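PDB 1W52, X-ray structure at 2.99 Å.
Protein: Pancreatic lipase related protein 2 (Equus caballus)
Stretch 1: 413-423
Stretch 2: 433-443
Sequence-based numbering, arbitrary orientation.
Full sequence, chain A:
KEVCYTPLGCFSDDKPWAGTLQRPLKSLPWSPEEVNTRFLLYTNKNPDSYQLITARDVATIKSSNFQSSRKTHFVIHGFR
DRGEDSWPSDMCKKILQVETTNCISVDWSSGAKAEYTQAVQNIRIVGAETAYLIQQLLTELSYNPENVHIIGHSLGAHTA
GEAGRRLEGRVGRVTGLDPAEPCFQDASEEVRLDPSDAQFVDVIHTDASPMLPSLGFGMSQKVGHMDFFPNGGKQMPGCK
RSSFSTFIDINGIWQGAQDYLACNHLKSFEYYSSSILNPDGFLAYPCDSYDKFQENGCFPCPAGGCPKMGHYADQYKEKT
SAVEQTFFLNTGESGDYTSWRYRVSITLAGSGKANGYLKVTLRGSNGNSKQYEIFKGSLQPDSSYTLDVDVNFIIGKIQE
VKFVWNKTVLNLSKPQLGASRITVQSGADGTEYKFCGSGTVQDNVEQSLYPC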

# COMPACT_ATOMS: atom_id res chain seq x y z
N SER A 413 -42.10 -15.65 20.94
CA SER A 413 -41.86 -16.58 22.05
C SER A 413 -40.89 -15.95 23.07
O SER A 413 -41.28 -15.55 24.16
N LYS A 414 -39.62 -15.84 22.64
CA LYS A 414 -38.41 -15.45 23.42
C LYS A 414 -37.53 -16.66 23.75
O LYS A 414 -37.21 -16.88 24.93
N PRO A 415 -37.10 -17.40 22.72
CA PRO A 415 -36.56 -18.77 22.92
C PRO A 415 -35.19 -18.85 23.62
O PRO A 415 -34.58 -17.83 23.93
N GLN A 416 -34.72 -20.07 23.88
CA GLN A 416 -33.48 -20.27 24.62
C GLN A 416 -32.38 -20.64 23.65
O GLN A 416 -32.06 -21.82 23.46
N LEU A 417 -31.78 -19.61 23.03
CA LEU A 417 -31.05 -19.80 21.77
C LEU A 417 -29.58 -20.28 21.87
O LEU A 417 -29.27 -21.41 21.43
N GLY A 418 -28.68 -19.46 22.42
CA GLY A 418 -27.26 -19.81 22.50
C GLY A 418 -26.50 -20.00 21.17
O GLY A 418 -26.75 -19.34 20.17
N ALA A 419 -25.52 -20.90 21.18
CA ALA A 419 -24.72 -21.15 19.99
C ALA A 419 -23.95 -22.42 20.24
O ALA A 419 -23.04 -22.45 21.08
N SER A 420 -24.37 -23.47 19.53
CA SER A 420 -23.73 -24.79 19.58
C SER A 420 -22.21 -24.66 19.46
O SER A 420 -21.46 -25.11 20.36
N ARG A 421 -21.77 -24.02 18.37
CA ARG A 421 -20.35 -23.84 18.09
C ARG A 421 -20.03 -22.49 17.40
O ARG A 421 -20.87 -21.90 16.72
N ILE A 422 -18.82 -22.01 17.68
CA ILE A 422 -18.23 -20.78 17.12
C ILE A 422 -16.81 -21.07 16.59
O ILE A 422 -15.80 -20.76 17.25
N THR A 423 -16.71 -21.67 15.41
CA THR A 423 -15.41 -21.84 14.73
C THR A 423 -14.71 -20.47 14.60
O THR A 423 -15.17 -19.62 13.84
N TYR A 433 -9.77 -22.43 16.58
CA TYR A 433 -9.70 -22.41 18.07
C TYR A 433 -11.01 -22.92 18.73
O TYR A 433 -11.10 -23.11 19.96
N LYS A 434 -11.99 -23.13 17.85
CA LYS A 434 -13.43 -23.37 18.12
C LYS A 434 -13.86 -24.02 19.46
O LYS A 434 -13.17 -24.90 20.02
N PHE A 435 -15.07 -23.59 19.86
CA PHE A 435 -15.65 -23.76 21.21
C PHE A 435 -17.08 -24.36 21.27
O PHE A 435 -17.84 -24.31 20.30
N CYS A 436 -17.41 -24.91 22.44
CA CYS A 436 -18.70 -25.51 22.74
C CYS A 436 -19.33 -24.66 23.83
O CYS A 436 -18.69 -24.42 24.86
N GLY A 437 -20.56 -24.19 23.61
CA GLY A 437 -21.26 -23.42 24.63
C GLY A 437 -22.44 -24.15 25.21
O GLY A 437 -23.48 -23.54 25.43
N SER A 438 -22.29 -25.45 25.47
CA SER A 438 -23.39 -26.23 26.03
C SER A 438 -23.98 -25.43 27.20
O SER A 438 -23.33 -25.24 28.23
N GLY A 439 -25.18 -24.90 26.99
CA GLY A 439 -25.86 -24.10 27.99
C GLY A 439 -26.43 -22.85 27.37
O GLY A 439 -25.98 -21.74 27.67
N THR A 440 -27.44 -23.05 26.52
CA THR A 440 -27.96 -22.01 25.62
C THR A 440 -28.85 -21.00 26.36
O THR A 440 -30.08 -21.02 26.22
N VAL A 441 -28.21 -20.12 27.13
CA VAL A 441 -28.92 -19.04 27.81
C VAL A 441 -29.57 -18.17 26.72
O VAL A 441 -29.02 -17.96 25.63
N GLN A 442 -30.77 -17.69 27.06
CA GLN A 442 -31.70 -17.07 26.12
C GLN A 442 -31.04 -15.93 25.36
O GLN A 442 -30.38 -16.17 24.35
N ASP A 443 -31.21 -14.70 25.87
CA ASP A 443 -30.87 -13.46 25.17
C ASP A 443 -29.89 -12.61 25.96
O ASP A 443 -29.74 -12.80 27.16

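Which side chain makes a clear hydrogen bond between the two stretches? Thr 440 does: its CA-to-CB bond points toward stretch 1, and with chi1 at 88° (p) its hydroxyl donates a hydrogen bond to the backbone, Thr 440 OG1 to Gln 416 O, at a short 2.5 Å. Its CB also lies 3.2 Å from Leu 417 O, so the threonine sits over the carbonyls of two successive residues. The CA-to-CB bond of Lys 434 also points toward stretch 1, with chi1 at 1°, between wells.

How does the backbone make room for that threonine? Gly 418 lies beside it, with Gly 418 CA 3.7 Å from Thr 440 CB. A CB on Gly 418 would point toward stretch 2 and clash with Thr 440 CB at 2.4 Å, and the positive phi of 63° favours glycine as well. The CA-to-CB bond of Leu 417, by contrast, points away from stretch 2.

What do the two glutamines contribute? Gln 416 (chi1 m, chi2 t) and Gln 442 (chi1 m, chi2 t) both leave the backbone sideways and run alongside each other at an exposed margin. Gln 442 is covered by stretch 1 over more area than any other residue of stretch 2, and its CB lies 3.6 Å from Pro 415 O.

Where is the apolar packing? It centres on Phe 435, whose CA-to-CB bond points sideways but whose ring comes nearer to stretch 1. With chi1 at -22°, between wells, the ring places Phe 435 CD2 3.9 Å from Ile 422 CB. Ile 422 is buried in the m, t rotamer, and its carbonyl meets the ring edge, with Ile 422 O 3.0 Å from Phe 435 CD2. Nearby, the backbone adds a CA-H...O contact from Arg 421 CA to Phe 435 O at 3.4 Å, while the CA-to-CB bond of Arg 421 (m, t, t) points sideways.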

# COMPACT_ATOMS: atom_id res chain seq x y z
CB SER A 413 -41.30 -17.92 21.53
OG SER A 413 -40.66 -18.66 22.56
CB LYS A 414 -38.72 -14.63 24.70
CG LYS A 414 -39.07 -13.18 24.41
CD LYS A 414 -39.77 -12.49 25.56
CE LYS A 414 -41.18 -12.11 25.16
NZ LYS A 414 -41.93 -11.41 26.24
CB PRO A 415 -36.48 -19.33 21.49
CG PRO A 415 -37.26 -18.33 20.65
CD PRO A 415 -37.05 -17.02 21.29
CB GLN A 416 -33.67 -21.35 25.69
CG GLN A 416 -34.88 -21.11 26.61
CD GLN A 416 -34.69 -21.66 28.02
OE1 GLN A 416 -34.89 -22.85 28.26
NE2 GLN A 416 -34.30 -20.79 28.96
CB LEU A 417 -31.20 -18.55 20.86
CG LEU A 417 -31.63 -18.91 19.41
CD1 LEU A 417 -33.02 -19.54 19.36
CD2 LEU A 417 -31.59 -17.72 18.45
CB ALA A 419 -23.77 -20.02 19.72
CB SER A 420 -24.29 -25.68 18.44
OG SER A 420 -23.65 -26.94 18.38
CB ARG A 421 -19.80 -25.06 17.32
CG ARG A 421 -19.93 -26.39 18.12
CD ARG A 421 -19.41 -27.66 17.44
NE ARG A 421 -20.00 -28.86 18.05
CZ ARG A 421 -19.57 -30.11 17.87
NH1 ARG A 421 -18.52 -30.37 17.10
NH2 ARG A 421 -20.20 -31.11 18.48
CB ILE A 422 -18.14 -19.65 18.20
CG1 ILE A 422 -19.50 -19.35 18.82
CG2 ILE A 422 -17.51 -18.36 17.63
CD1 ILE A 422 -19.45 -18.27 19.90
CB THR A 423 -15.62 -22.49 13.32
OG1 THR A 423 -16.23 -23.78 13.43
CG2 THR A 423 -14.31 -22.75 12.64
CB TYR A 433 -9.46 -20.99 18.57
CG TYR A 433 -8.05 -20.46 18.48
CD1 TYR A 433 -7.52 -19.97 17.29
CD2 TYR A 433 -7.24 -20.41 19.60
CE1 TYR A 433 -6.21 -19.46 17.23
CE2 TYR A 433 -5.95 -19.92 19.56
CZ TYR A 433 -5.43 -19.44 18.37
OH TYR A 433 -4.14 -18.95 18.34
CB LYS A 434 -14.11 -24.13 16.97
CG LYS A 434 -13.23 -24.53 15.80
CD LYS A 434 -14.07 -25.15 14.69
CE LYS A 434 -13.53 -26.50 14.24
NZ LYS A 434 -14.59 -27.33 13.59
CB PHE A 435 -15.65 -22.40 21.90
CG PHE A 435 -14.65 -21.45 21.32
CD1 PHE A 435 -13.48 -21.18 21.99
CD2 PHE A 435 -14.88 -20.84 20.08
CE1 PHE A 435 -12.55 -20.31 21.44
CE2 PHE A 435 -13.96 -19.98 19.52
CZ PHE A 435 -12.78 -19.72 20.21
CB CYS A 436 -18.51 -26.93 23.27
SG CYS A 436 -17.40 -27.97 22.29
CB SER A 438 -22.95 -27.67 26.42
OG SER A 438 -22.70 -27.82 27.81
CB THR A 440 -28.71 -22.61 24.37
OG1 THR A 440 -30.09 -22.84 24.65
CG2 THR A 440 -28.15 -23.99 23.92
CB VAL A 441 -28.02 -18.18 28.80
CG1 VAL A 441 -27.34 -19.03 29.89
CG2 VAL A 441 -26.99 -17.38 28.03
CB GLN A 442 -32.96 -16.59 26.87
CG GLN A 442 -33.75 -17.71 27.58
CD GLN A 442 -35.00 -17.20 28.28
OE1 GLN A 442 -35.06 -16.04 28.69
NE2 GLN A 442 -35.99 -18.08 28.41
CB ASP A 443 -32.12 -12.62 24.90
CG ASP A 443 -31.84 -11.45 23.98
OD1 ASP A 443 -31.40 -10.39 24.48
OD2 ASP A 443 -32.00 -11.50 22.75